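Long-range contact in polysaccharide Lyase Family 6 (Bacteroides cellulosilyticus, PDB 6QPS), which probably cleaves alginate as a calcium-binding, mannuronic acid-specific lyase of polysaccharide lyase family 6: residues C251-E262 with Y274-H285. Numbering follows the deposited sequence. Where two conformers were deposited one is given.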
# COMPACT_ATOMS: atom_id res chain seq x y z
N CYS A 251 1.35 10.84 -8.54
CA CYS A 251 2.74 11.06 -8.93
C CYS A 251 3.69 11.26 -7.75
O CYS A 251 3.32 11.79 -6.70
CB CYS A 251 2.85 12.27 -9.87
SG CYS A 251 1.87 12.22 -11.38
N HIS A 252 4.95 10.85 -7.97
CA HIS A 252 6.07 11.18 -7.08
C HIS A 252 5.96 10.53 -5.70
O HIS A 252 6.52 11.04 -4.73
CB HIS A 252 6.30 12.69 -6.95
CG HIS A 252 6.56 13.40 -8.24
ND1 HIS A 252 7.77 13.33 -8.89
CD2 HIS A 252 5.78 14.23 -8.97
CE1 HIS A 252 7.73 14.09 -9.97
NE2 HIS A 252 6.54 14.66 -10.04
N ASN A 253 5.28 9.39 -5.59
CA ASN A 253 5.22 8.66 -4.34
C ASN A 253 6.49 7.82 -4.16
O ASN A 253 7.21 7.53 -5.12
CB ASN A 253 3.97 7.77 -4.33
CG ASN A 253 2.71 8.59 -4.51
OD1 ASN A 253 2.34 9.37 -3.63
ND2 ASN A 253 2.04 8.44 -5.65
N VAL A 254 6.75 7.43 -2.92
CA VAL A 254 7.93 6.64 -2.56
C VAL A 254 7.45 5.39 -1.82
O VAL A 254 6.77 5.51 -0.80
CB VAL A 254 8.90 7.42 -1.66
CG1 VAL A 254 10.11 6.58 -1.34
CG2 VAL A 254 9.37 8.70 -2.34
N LEU A 255 7.80 4.21 -2.33
CA LEU A 255 7.41 2.93 -1.73
C LEU A 255 8.71 2.18 -1.46
O LEU A 255 9.39 1.74 -2.40
CB LEU A 255 6.45 2.17 -2.65
CG LEU A 255 5.13 2.91 -2.89
CD1 LEU A 255 5.16 3.72 -4.18
CD2 LEU A 255 3.92 2.00 -2.84
N ARG A 256 9.07 2.06 -0.17
CA ARG A 256 10.42 1.64 0.23
C ARG A 256 10.39 0.62 1.36
O ARG A 256 9.73 0.82 2.38
CB ARG A 256 11.25 2.87 0.65
CG ARG A 256 12.60 2.56 1.21
CD ARG A 256 13.29 3.80 1.78
NE ARG A 256 13.58 4.81 0.76
CZ ARG A 256 13.18 6.08 0.82
NH1 ARG A 256 12.45 6.51 1.83
NH2 ARG A 256 13.53 6.90 -0.17
N ARG A 257 11.14 -0.47 1.19
CA ARG A 257 11.45 -1.40 2.28
C ARG A 257 10.20 -2.06 2.86
O ARG A 257 10.15 -2.43 4.04
CB ARG A 257 12.29 -0.76 3.39
CG ARG A 257 13.75 -0.50 3.02
CD ARG A 257 14.44 0.40 4.05
NE ARG A 257 14.29 -0.11 5.41
CZ ARG A 257 15.26 -0.66 6.12
NH1 ARG A 257 16.47 -0.84 5.62
NH2 ARG A 257 14.99 -1.09 7.35
N ASN A 258 9.18 -2.28 2.03
CA ASN A 258 7.99 -3.01 2.44
C ASN A 258 8.20 -4.49 2.17
O ASN A 258 8.99 -4.86 1.29
CB ASN A 258 6.74 -2.51 1.72
CG ASN A 258 6.50 -1.05 1.96
OD1 ASN A 258 6.08 -0.63 3.06
ND2 ASN A 258 6.83 -0.24 0.96
N LEU A 259 7.51 -5.35 2.93
CA LEU A 259 7.55 -6.80 2.78
C LEU A 259 6.16 -7.28 2.37
O LEU A 259 5.18 -6.98 3.07
CB LEU A 259 7.95 -7.50 4.08
CG LEU A 259 7.89 -9.04 4.07
CD1 LEU A 259 8.90 -9.64 3.13
CD2 LEU A 259 8.09 -9.53 5.50
N PHE A 260 6.08 -8.02 1.26
CA PHE A 260 4.82 -8.57 0.72
C PHE A 260 4.90 -10.09 0.84
O PHE A 260 5.62 -10.74 0.08
CB PHE A 260 4.61 -8.13 -0.72
CG PHE A 260 4.58 -6.63 -0.89
CD1 PHE A 260 5.75 -5.91 -1.10
CD2 PHE A 260 3.39 -5.91 -0.77
CE1 PHE A 260 5.72 -4.52 -1.24
CE2 PHE A 260 3.38 -4.53 -0.91
CZ PHE A 260 4.55 -3.84 -1.14
N TYR A 261 4.19 -10.65 1.83
CA TYR A 261 4.33 -12.05 2.22
C TYR A 261 3.04 -12.81 1.96
O TYR A 261 2.00 -12.48 2.54
CB TYR A 261 4.68 -12.12 3.71
CG TYR A 261 4.86 -13.50 4.32
CD1 TYR A 261 3.77 -14.23 4.81
CD2 TYR A 261 6.12 -14.07 4.44
CE1 TYR A 261 3.94 -15.47 5.39
CE2 TYR A 261 6.31 -15.31 5.02
CZ TYR A 261 5.20 -16.02 5.47
OH TYR A 261 5.34 -17.26 6.07
N GLU A 262 3.13 -13.84 1.11
CA GLU A 262 1.99 -14.71 0.79
C GLU A 262 0.75 -13.91 0.39
O GLU A 262 -0.38 -14.27 0.75
CB GLU A 262 1.68 -15.66 1.96
CG GLU A 262 2.76 -16.71 2.19
CD GLU A 262 2.37 -17.78 3.20
OE1 GLU A 262 1.33 -17.65 3.90
OE2 GLU A 262 3.13 -18.76 3.31
N TYR A 274 6.49 8.96 -12.18
CA TYR A 274 7.67 9.31 -11.37
C TYR A 274 7.64 8.73 -9.96
O TYR A 274 8.13 9.34 -9.00
CB TYR A 274 7.88 10.82 -11.33
CG TYR A 274 7.89 11.56 -12.65
CD1 TYR A 274 8.92 11.36 -13.56
CD2 TYR A 274 6.90 12.46 -12.98
CE1 TYR A 274 8.97 12.06 -14.75
CE2 TYR A 274 6.95 13.17 -14.16
CZ TYR A 274 7.96 12.93 -15.07
OH TYR A 274 7.99 13.64 -16.25
N ASN A 275 7.10 7.52 -9.81
CA ASN A 275 7.10 6.83 -8.53
C ASN A 275 8.43 6.13 -8.30
O ASN A 275 9.05 5.64 -9.24
CB ASN A 275 5.90 5.89 -8.48
CG ASN A 275 4.58 6.67 -8.45
OD1 ASN A 275 4.35 7.48 -7.54
ND2 ASN A 275 3.76 6.52 -9.48
N VAL A 276 8.89 6.16 -7.06
CA VAL A 276 10.20 5.65 -6.66
C VAL A 276 9.98 4.41 -5.81
O VAL A 276 9.35 4.49 -4.74
CB VAL A 276 11.02 6.75 -5.95
CG1 VAL A 276 12.35 6.19 -5.46
CG2 VAL A 276 11.25 7.98 -6.87
N ILE A 277 10.49 3.27 -6.28
CA ILE A 277 10.20 1.94 -5.73
C ILE A 277 11.54 1.33 -5.33
O ILE A 277 12.27 0.82 -6.18
CB ILE A 277 9.49 1.07 -6.77
CG1 ILE A 277 8.33 1.81 -7.48
CG2 ILE A 277 8.98 -0.19 -6.14
CD1 ILE A 277 7.21 2.25 -6.59
N GLU A 278 11.86 1.35 -4.03
CA GLU A 278 13.20 1.02 -3.53
C GLU A 278 13.16 -0.07 -2.47
O GLU A 278 12.51 0.07 -1.44
CB GLU A 278 13.87 2.27 -2.91
CG GLU A 278 14.29 3.34 -3.91
CD GLU A 278 14.68 4.65 -3.25
OE1 GLU A 278 14.19 4.96 -2.15
OE2 GLU A 278 15.49 5.42 -3.85
N SER A 279 13.92 -1.13 -2.70
CA SER A 279 14.31 -2.07 -1.65
C SER A 279 13.13 -2.80 -1.02
O SER A 279 13.20 -3.18 0.15
CB SER A 279 15.16 -1.42 -0.56
OG SER A 279 16.31 -0.76 -1.10
N ASN A 280 12.06 -3.02 -1.78
CA ASN A 280 10.95 -3.85 -1.31
C ASN A 280 11.29 -5.32 -1.50
O ASN A 280 12.15 -5.68 -2.30
CB ASN A 280 9.67 -3.49 -2.06
CG ASN A 280 9.26 -2.04 -1.86
OD1 ASN A 280 8.69 -1.67 -0.84
ND2 ASN A 280 9.62 -1.18 -2.80
N THR A 281 10.58 -6.19 -0.75
CA THR A 281 10.82 -7.62 -0.75
C THR A 281 9.48 -8.35 -0.86
O THR A 281 8.53 -8.01 -0.15
CB THR A 281 11.54 -8.02 0.54
OG1 THR A 281 12.71 -7.22 0.72
CG2 THR A 281 11.96 -9.50 0.51
N PHE A 282 9.44 -9.35 -1.74
CA PHE A 282 8.23 -10.13 -1.99
C PHE A 282 8.57 -11.60 -1.77
O PHE A 282 9.47 -12.14 -2.43
CB PHE A 282 7.68 -9.94 -3.41
CG PHE A 282 7.37 -8.50 -3.80
CD1 PHE A 282 8.39 -7.59 -4.04
CD2 PHE A 282 6.06 -8.11 -4.02
CE1 PHE A 282 8.09 -6.29 -4.45
CE2 PHE A 282 5.75 -6.82 -4.41
CZ PHE A 282 6.77 -5.91 -4.63
N ILE A 283 7.85 -12.25 -0.85
CA ILE A 283 8.05 -13.67 -0.52
C ILE A 283 6.72 -14.38 -0.82
O ILE A 283 5.81 -14.37 0.00
CB ILE A 283 8.46 -13.85 0.95
CG1 ILE A 283 9.73 -13.05 1.27
CG2 ILE A 283 8.61 -15.35 1.30
CD1 ILE A 283 11.01 -13.52 0.61
N GLY A 284 6.60 -14.98 -2.00
CA GLY A 284 5.30 -15.47 -2.42
C GLY A 284 4.97 -16.90 -2.02
O GLY A 284 3.80 -17.28 -2.03
N HIS A 285 5.98 -17.71 -1.71
CA HIS A 285 5.77 -19.14 -1.41
C HIS A 285 5.00 -19.86 -2.52
O HIS A 285 4.33 -20.88 -2.27
CB HIS A 285 5.11 -19.36 -0.03
CG HIS A 285 6.06 -19.20 1.12
ND1 HIS A 285 5.64 -18.89 2.39
CD2 HIS A 285 7.41 -19.33 1.18
CE1 HIS A 285 6.70 -18.79 3.18
NE2 HIS A 285 7.78 -19.09 2.48
O HOH W 1 10.02 11.42 -8.43
O HOH W 2 11.74 -5.39 2.48
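N258 and N280 lie side by side, pointing the same way, at matching bends of successive parallel coils, their amide planes 9° apart, a step of the asparagine ladder known from parallel beta-helices. The OD1 of N280 is gripped twice, by N258 ND2 at 3.0 Å and by N258 N, tilted 31° from the carbonyl plane. The ND2 of N280 turns back to L255 O at 3.0 Å, from above that carbonyl's plane, while E278 N takes the same oxygen. The side chain thus supplements the backbone bonds at the bend. An alanine here would strip N258 N and ND2 of their shared acceptor and would probably let the bend slacken. N253 and N275 repeat the theme at the preceding corner, N275 OD1 accepting from both N253 N (2.9 Å) and ND2, while N253 OD1 accepts from T229 N. Inside, F260 and F282 form an offset stack, centroids 4.5 Å apart, with F260 CD1 over one face of F282. Outward, the R256 chain bends near its end (chi3 -64°), bringing NE and NH2 alongside E278 OE1 in a salt bridge, while NH1 reaches E232. H285 ND1 hydrogen-bonds to the anti lone pair of E262 OE2 at 2.7 Å, and R238 pairs with OE1. Like thus stacks on like, F260 on F282 beside aliphatic L255 and I277, asparagine amides satisfy backbone groups at two corners, and arginine-glutamate bridges add charged ties.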